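SPOU RRNA methylase (Sulfolobus acidocaldarius, PDB 4CNG) methylates the 2'-hydroxyl of cytidine 32 in tRNA, using S-adenosyl-L-methionine as methyl donor and working as a homodimer of the SPOUT class. Local coordinates at residues T22-A33 and I48-D59. The protein carries 1 engineered substitution. Residues are numbered along the deposited sequence; the frame is centred on the assembly and turned at random. Where two conformers were deposited one is given.
Sequences TIRLVIVEPEGA and IDEFYVVNPKAD. Engineered in segment 48-59: Ala58 (natural residue Cys).
Strands 22-28 and 50-54, joined by helix 33-45 in a parallel beta-alpha-beta unit, illustrate how side chains reinforce a backbone ladder. Leu25 and Ile27 each donate to and accept from the partner strand, with Tyr52 N to Leu25 O (2.8 Å) almost straight. At the start of strand 22-28 Asp49 OD2 accepts the Ile23 N-H on its anti side (2.9 Å), and Ile23 O accepts from Glu50 N.

Arg24, bent at chi3 (-64°), turns its guanidinium side-on to Glu50, whose OE1, almost in the guanidinium plane, takes a salt bridge from NE (2.8 Å) and NH2 (3.0 Å). One face of the guanidinium stacks on the Tyr52 ring, an off-centre cation-pi contact, centres 4.5 Å apart and planes at 27°. Beyond the strands, Asn55 ND2 meets Glu29 OE2 (2.8 Å) from above the carboxylate plane, and Pro30 O accepts from the backbone N of Lys57 and of the engineered Ala58, on opposite faces of its carbonyl plane.

Lys125 pairs with the other Glu50 oxygen, Arg132 with Glu29. The Ile27 side chain lies about 7 Å from bound S-adenosyl-L-homocysteine, placing the unit beside the cofactor pocket. Strand 125-130 flanks 22-28, strand 79-81 flanks 50-54, and helix 162-175 covers Ile23, Leu25, Ile27 and Ile48.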
ATOM      1  N   THR A  22     -12.386  16.888   4.254  1.00 30.14           N
ATOM      2  CA  THR A  22     -13.129  15.670   4.503  1.00 22.18           C
ATOM      3  C   THR A  22     -12.900  14.759   3.320  1.00 21.37           C
ATOM      4  O   THR A  22     -12.935  15.204   2.184  1.00 23.97           O
ATOM      5  CB  THR A  22     -14.634  15.953   4.613  1.00 28.85           C
ATOM      6  OG1 THR A  22     -14.881  16.828   5.722  1.00 51.66           O
ATOM      7  CG2 THR A  22     -15.416  14.662   4.795  1.00 33.80           C
ATOM      8  N   ILE A  23     -12.603  13.504   3.598  1.00 16.47           N
ATOM      9  CA  ILE A  23     -12.232  12.571   2.558  1.00 14.74           C
ATOM     10  C   ILE A  23     -13.235  11.452   2.431  1.00 13.80           C
ATOM     11  O   ILE A  23     -13.541  10.773   3.394  1.00 14.44           O
ATOM     12  CB  ILE A  23     -10.836  11.945   2.822  1.00 17.91           C
ATOM     13  CG1 ILE A  23      -9.772  13.023   3.064  1.00 24.22           C
ATOM     14  CG2 ILE A  23     -10.478  10.997   1.680  1.00 18.80           C
ATOM     15  CD1 ILE A  23      -9.498  13.894   1.866  1.00 25.74           C
ATOM     16  N   ARG A  24     -13.725  11.274   1.212  1.00 12.59           N
ATOM     17  CA  ARG A  24     -14.543  10.128   0.849  1.00 11.71           C
ATOM     18  C   ARG A  24     -13.732   9.208  -0.061  1.00 11.31           C
ATOM     19  O   ARG A  24     -13.262   9.614  -1.107  1.00 15.18           O
ATOM     20  CB  ARG A  24     -15.813  10.572   0.117  1.00 12.00           C
ATOM     21  CG  ARG A  24     -16.683   9.396  -0.270  1.00 12.58           C
ATOM     22  CD  ARG A  24     -17.884   9.810  -1.107  1.00 13.64           C
ATOM     23  NE  ARG A  24     -18.761  10.668  -0.344  1.00 14.82           N
ATOM     24  CZ  ARG A  24     -19.803  11.315  -0.852  1.00 17.77           C
ATOM     25  NH1 ARG A  24     -20.125  11.192  -2.135  1.00 20.86           N
ATOM     26  NH2 ARG A  24     -20.442  12.156  -0.075  1.00 22.72           N
ATOM     27  N   LEU A  25     -13.565   7.966   0.360  1.00 10.52           N
ATOM     28  CA  LEU A  25     -12.942   6.948  -0.430  1.00  9.49           C
ATOM     29  C   LEU A  25     -14.028   6.215  -1.217  1.00  9.89           C
ATOM     30  O   LEU A  25     -14.986   5.759  -0.613  1.00 11.21           O
ATOM     31  CB  LEU A  25     -12.192   5.966   0.476  1.00 10.65           C
ATOM     32  CG  LEU A  25     -11.462   4.847  -0.199  1.00 10.74           C
ATOM     33  CD1 LEU A  25     -10.375   5.359  -1.102  1.00 10.95           C
ATOM     34  CD2 LEU A  25     -10.915   3.910   0.852  1.00 11.87           C
ATOM     35  N   VAL A  26     -13.854   6.135  -2.525  1.00  9.15           N
ATOM     36  CA  VAL A  26     -14.786   5.450  -3.424  1.00  8.70           C
ATOM     37  C   VAL A  26     -14.045   4.342  -4.151  1.00  8.72           C
ATOM     38  O   VAL A  26     -13.093   4.598  -4.858  1.00 10.29           O
ATOM     39  CB  VAL A  26     -15.418   6.440  -4.460  1.00  9.80           C
ATOM     40  CG1 VAL A  26     -16.325   5.683  -5.414  1.00 11.29           C
ATOM     41  CG2 VAL A  26     -16.115   7.583  -3.767  1.00 10.75           C
ATOM     42  N   ILE A  27     -14.527   3.111  -3.968  1.00  8.76           N
ATOM     43  CA  ILE A  27     -13.952   1.956  -4.615  1.00  8.43           C
ATOM     44  C   ILE A  27     -14.979   1.419  -5.614  1.00  8.83           C
ATOM     45  O   ILE A  27     -16.073   1.050  -5.229  1.00  9.60           O
ATOM     46  CB  ILE A  27     -13.552   0.861  -3.605  1.00  9.33           C
ATOM     47  CG1 ILE A  27     -12.763   1.412  -2.424  1.00 10.51           C
ATOM     48  CG2 ILE A  27     -12.807  -0.254  -4.282  1.00 10.98           C
ATOM     49  CD1 ILE A  27     -11.456   2.062  -2.815  1.00 10.11           C
ATOM     50  N   VAL A  28     -14.600   1.369  -6.873  1.00  8.76           N
ATOM     51  CA  VAL A  28     -15.535   1.015  -7.951  1.00  9.47           C
ATOM     52  C   VAL A  28     -15.434  -0.469  -8.290  1.00  8.92           C
ATOM     53  O   VAL A  28     -14.418  -0.960  -8.772  1.00 10.72           O
ATOM     54  CB  VAL A  28     -15.293   1.862  -9.186  1.00 10.00           C
ATOM     55  CG1 VAL A  28     -16.285   1.519 -10.308  1.00 11.79           C
ATOM     56  CG2 VAL A  28     -15.380   3.332  -8.854  1.00 11.71           C
ATOM     57  N   GLU A  29     -16.528  -1.196  -8.030  1.00  9.80           N
ATOM     58  CA  GLU A  29     -16.683  -2.602  -8.390  1.00 10.50           C
ATOM     59  C   GLU A  29     -15.507  -3.487  -7.988  1.00 10.51           C
ATOM     60  O   GLU A  29     -14.986  -4.244  -8.805  1.00 11.67           O
ATOM     61  CB  GLU A  29     -17.044  -2.734  -9.873  1.00 12.29           C
ATOM     62  CG  GLU A  29     -18.407  -2.111 -10.181  1.00 14.05           C
ATOM     63  CD  GLU A  29     -18.920  -2.335 -11.601  1.00 16.84           C
ATOM     64  OE1 GLU A  29     -18.115  -2.602 -12.505  1.00 18.30           O
ATOM     65  OE2 GLU A  29     -20.147  -2.213 -11.811  1.00 24.73           O
ATOM     66  N   PRO A  30     -15.125  -3.436  -6.720  1.00 11.15           N
ATOM     67  CA  PRO A  30     -14.001  -4.313  -6.317  1.00 12.44           C
ATOM     68  C   PRO A  30     -14.358  -5.754  -6.493  1.00 11.39           C
ATOM     69  O   PRO A  30     -15.460  -6.204  -6.151  1.00 12.79           O
ATOM     70  CB  PRO A  30     -13.771  -3.953  -4.870  1.00 13.98           C
ATOM     71  CG  PRO A  30     -15.123  -3.454  -4.426  1.00 13.85           C
ATOM     72  CD  PRO A  30     -15.688  -2.691  -5.613  1.00 12.17           C
ATOM     73  N   GLU A  31     -13.355  -6.513  -6.911  1.00 12.65           N
ATOM     74  CA  GLU A  31     -13.504  -7.907  -7.265  1.00 13.88           C
ATOM     75  C   GLU A  31     -12.952  -8.847  -6.166  1.00 14.19           C
ATOM     76  O   GLU A  31     -13.473  -9.938  -5.968  1.00 17.49           O
ATOM     77  CB  GLU A  31     -12.775  -8.144  -8.603  1.00 15.92           C
ATOM     78  CG  GLU A  31     -13.370  -7.325  -9.751  1.00 16.00           C
ATOM     79  CD  GLU A  31     -12.490  -7.054 -10.975  1.00 19.46           C
ATOM     80  OE1 GLU A  31     -11.294  -7.370 -10.980  1.00 27.73           O
ATOM     81  OE2 GLU A  31     -13.036  -6.542 -11.983  1.00 20.68           O
ATOM     82  N   GLY A  32     -11.827  -8.467  -5.563  1.00 13.24           N
ATOM     83  CA  GLY A  32     -11.162  -9.327  -4.591  1.00 13.98           C
ATOM     84  C   GLY A  32     -11.615  -9.077  -3.168  1.00 13.07           C
ATOM     85  O   GLY A  32     -11.536  -7.960  -2.679  1.00 13.12           O
ATOM     86  N   ALA A  33     -12.011 -10.126  -2.452  1.00 14.08           N
ATOM     87  CA  ALA A  33     -12.379  -9.981  -1.040  1.00 14.54           C
ATOM     88  C   ALA A  33     -11.211  -9.544  -0.181  1.00 13.60           C
ATOM     89  O   ALA A  33     -11.377  -8.784   0.751  1.00 13.49           O
ATOM     90  CB  ALA A  33     -12.980 -11.263  -0.505  1.00 17.06           C
ATOM     91  N   ILE A  48     -10.291   7.692   7.507  1.00 14.68           N
ATOM     92  CA  ILE A  48     -11.050   8.210   6.380  1.00 13.34           C
ATOM     93  C   ILE A  48     -12.479   8.491   6.843  1.00 12.67           C
ATOM     94  O   ILE A  48     -13.065   7.712   7.594  1.00 15.50           O
ATOM     95  CB  ILE A  48     -11.001   7.192   5.231  1.00 14.79           C
ATOM     96  CG1 ILE A  48      -9.616   7.203   4.585  1.00 20.41           C
ATOM     97  CG2 ILE A  48     -12.118   7.391   4.238  1.00 20.85           C
ATOM     98  CD1 ILE A  48      -9.274   8.513   3.913  1.00 35.93           C
ATOM     99  N   ASP A  49     -13.043   9.603   6.393  1.00 13.38           N
ATOM    100  CA  ASP A  49     -14.333  10.060   6.884  1.00 14.20           C
ATOM    101  C   ASP A  49     -15.534   9.266   6.326  1.00 14.41           C
ATOM    102  O   ASP A  49     -16.485   9.018   7.044  1.00 16.35           O
ATOM    103  CB  ASP A  49     -14.492  11.536   6.557  1.00 16.21           C
ATOM    104  CG  ASP A  49     -13.370  12.369   7.155  1.00 19.24           C
ATOM    105  OD1 ASP A  49     -13.398  12.552   8.378  1.00 23.99           O
ATOM    106  OD2 ASP A  49     -12.459  12.809   6.411  1.00 23.83           O
ATOM    107  N   GLU A  50     -15.514   8.943   5.043  1.00 12.97           N
ATOM    108  CA  GLU A  50     -16.631   8.284   4.341  1.00 13.01           C
ATOM    109  C   GLU A  50     -16.035   7.246   3.409  1.00 11.83           C
ATOM    110  O   GLU A  50     -14.960   7.448   2.852  1.00 12.54           O
ATOM    111  CB  GLU A  50     -17.406   9.330   3.530  1.00 14.44           C
ATOM    112  CG  GLU A  50     -18.091  10.372   4.383  1.00 17.96           C
ATOM    113  CD  GLU A  50     -18.894  11.388   3.592  1.00 20.58           C
ATOM    114  OE1 GLU A  50     -18.794  11.445   2.353  1.00 21.62           O
ATOM    115  OE2 GLU A  50     -19.565  12.219   4.245  1.00 31.54           O
ATOM    116  N   PHE A  51     -16.740   6.129   3.264  1.00 11.81           N
ATOM    117  CA  PHE A  51     -16.254   4.972   2.543  1.00 11.23           C
ATOM    118  C   PHE A  51     -17.425   4.403   1.749  1.00 10.65           C
ATOM    119  O   PHE A  51     -18.347   3.842   2.329  1.00 12.19           O
ATOM    120  CB  PHE A  51     -15.687   3.949   3.561  1.00 12.57           C
ATOM    121  CG  PHE A  51     -15.241   2.635   2.983  1.00 11.50           C
ATOM    122  CD1 PHE A  51     -14.666   2.519   1.747  1.00 12.08           C
ATOM    123  CD2 PHE A  51     -15.328   1.514   3.771  1.00 12.45           C
ATOM    124  CE1 PHE A  51     -14.208   1.305   1.294  1.00 13.09           C
ATOM    125  CE2 PHE A  51     -14.874   0.279   3.331  1.00 13.06           C
ATOM    126  CZ  PHE A  51     -14.341   0.172   2.066  1.00 13.15           C
ATOM    127  N   TYR A  52     -17.321   4.539   0.426  1.00 10.36           N
ATOM    128  CA  TYR A  52     -18.338   4.070  -0.516  1.00 10.58           C
ATOM    129  C   TYR A  52     -17.762   3.009  -1.420  1.00 11.17           C
ATOM    130  O   TYR A  52     -16.646   3.145  -1.921  1.00 11.95           O
ATOM    131  CB  TYR A  52     -18.849   5.245  -1.399  1.00 11.34           C
ATOM    132  CG  TYR A  52     -19.857   6.126  -0.770  1.00 13.22           C
ATOM    133  CD1 TYR A  52     -19.563   6.926   0.297  1.00 16.00           C
ATOM    134  CD2 TYR A  52     -21.113   6.237  -1.320  1.00 18.99           C
ATOM    135  CE1 TYR A  52     -20.488   7.766   0.864  1.00 19.99           C
ATOM    136  CE2 TYR A  52     -22.069   7.079  -0.777  1.00 20.20           C
ATOM    137  CZ  TYR A  52     -21.729   7.889   0.291  1.00 22.10           C
ATOM    138  OH  TYR A  52     -22.662   8.733   0.852  1.00 33.00           O
ATOM    139  N   VAL A  53     -18.569   1.999  -1.705  0.50 10.86           N
ATOM    140  CA  VAL A  53     -18.203   0.954  -2.614  0.50 10.50           C
ATOM    141  C   VAL A  53     -19.344   0.813  -3.625  0.50 10.51           C
ATOM    142  O   VAL A  53     -20.499   0.668  -3.243  0.50 12.39           O
ATOM    143  CB  VAL A  53     -17.930  -0.347  -1.854  0.50 10.83           C
ATOM    144  CG1 VAL A  53     -17.591  -1.453  -2.812  0.50 11.04           C
ATOM    145  CG2 VAL A  53     -16.737  -0.163  -0.931  0.50 13.63           C
ATOM    146  N   VAL A  54     -19.001   0.920  -4.896  1.00  9.94           N
ATOM    147  CA  VAL A  54     -19.961   0.858  -5.982  1.00 10.51           C
ATOM    148  C   VAL A  54     -20.060  -0.594  -6.457  1.00 10.95           C
ATOM    149  O   VAL A  54     -19.081  -1.187  -6.896  1.00 11.13           O
ATOM    150  CB  VAL A  54     -19.508   1.752  -7.125  1.00 10.80           C
ATOM    151  CG1 VAL A  54     -20.521   1.678  -8.251  1.00 13.40           C
ATOM    152  CG2 VAL A  54     -19.317   3.194  -6.698  1.00 13.47           C
ATOM    153  N   ASN A  55     -21.268  -1.167  -6.393  1.00 11.59           N
ATOM    154  CA  ASN A  55     -21.577  -2.474  -6.972  1.00 12.74           C
ATOM    155  C   ASN A  55     -20.449  -3.507  -6.710  1.00 11.83           C
ATOM    156  O   ASN A  55     -19.850  -4.030  -7.630  1.00 12.22           O
ATOM    157  CB  ASN A  55     -21.834  -2.337  -8.476  1.00 13.73           C
ATOM    158  CG  ASN A  55     -22.314  -3.616  -9.103  1.00 14.48           C
ATOM    159  OD1 ASN A  55     -22.958  -4.433  -8.431  1.00 17.70           O
ATOM    160  ND2 ASN A  55     -21.963  -3.836 -10.364  1.00 16.07           N
ATOM    161  N   PRO A  56     -20.158  -3.810  -5.440  1.00 13.48           N
ATOM    162  CA  PRO A  56     -19.067  -4.725  -5.131  1.00 12.60           C
ATOM    163  C   PRO A  56     -19.334  -6.113  -5.709  1.00 12.51           C
ATOM    164  O   PRO A  56     -20.435  -6.630  -5.605  1.00 14.32           O
ATOM    165  CB  PRO A  56     -19.043  -4.734  -3.610  1.00 15.19           C
ATOM    166  CG  PRO A  56     -20.421  -4.361  -3.188  1.00 15.39           C
ATOM    167  CD  PRO A  56     -20.844  -3.356  -4.223  1.00 15.44           C
ATOM    168  N   LYS A  57     -18.314  -6.708  -6.275  1.00 13.25           N
ATOM    169  CA  LYS A  57     -18.338  -8.096  -6.748  1.00 14.09           C
ATOM    170  C   LYS A  57     -17.777  -9.070  -5.690  1.00 14.70           C
ATOM    171  O   LYS A  57     -18.269 -10.167  -5.557  1.00 16.88           O
ATOM    172  CB  LYS A  57     -17.640  -8.254  -8.081  1.00 16.32           C
ATOM    173  CG  LYS A  57     -18.031  -7.204  -9.129  1.00 24.93           C
ATOM    174  CD  LYS A  57     -19.508  -7.078  -9.310  1.00 30.29           C
ATOM    175  CE  LYS A  57     -19.849  -6.076 -10.395  1.00 77.71           C
ATOM    176  NZ  LYS A  57     -18.719  -6.131 -11.309  1.00100.85           N
ATOM    177  N   ALA A  58     -16.827  -8.593  -4.899  1.00 15.45           N
ATOM    178  CA  ALA A  58     -16.245  -9.355  -3.804  1.00 15.41           C
ATOM    179  C   ALA A  58     -17.330  -9.779  -2.831  1.00 15.66           C
ATOM    180  O   ALA A  58     -18.171  -8.964  -2.483  1.00 16.93           O
ATOM    181  CB  ALA A  58     -15.211  -8.484  -3.089  1.00 17.53           C
ATOM    182  N   ASP A  59     -17.158 -10.955  -2.227  1.00 15.80           N
ATOM    183  CA  ASP A  59     -18.018 -11.467  -1.142  1.00 15.32           C
ATOM    184  C   ASP A  59     -17.696 -10.702   0.142  1.00 15.28           C
ATOM    185  O   ASP A  59     -16.604 -10.809   0.696  1.00 16.91           O
ATOM    186  CB  ASP A  59     -17.722 -12.977  -0.974  1.00 16.85           C
ATOM    187  CG  ASP A  59     -18.485 -13.644   0.153  1.00 18.29           C
ATOM    188  OD1 ASP A  59     -19.092 -12.971   1.011  1.00 18.67           O
ATOM    189  OD2 ASP A  59     -18.404 -14.896   0.224  1.00 21.13           O
TER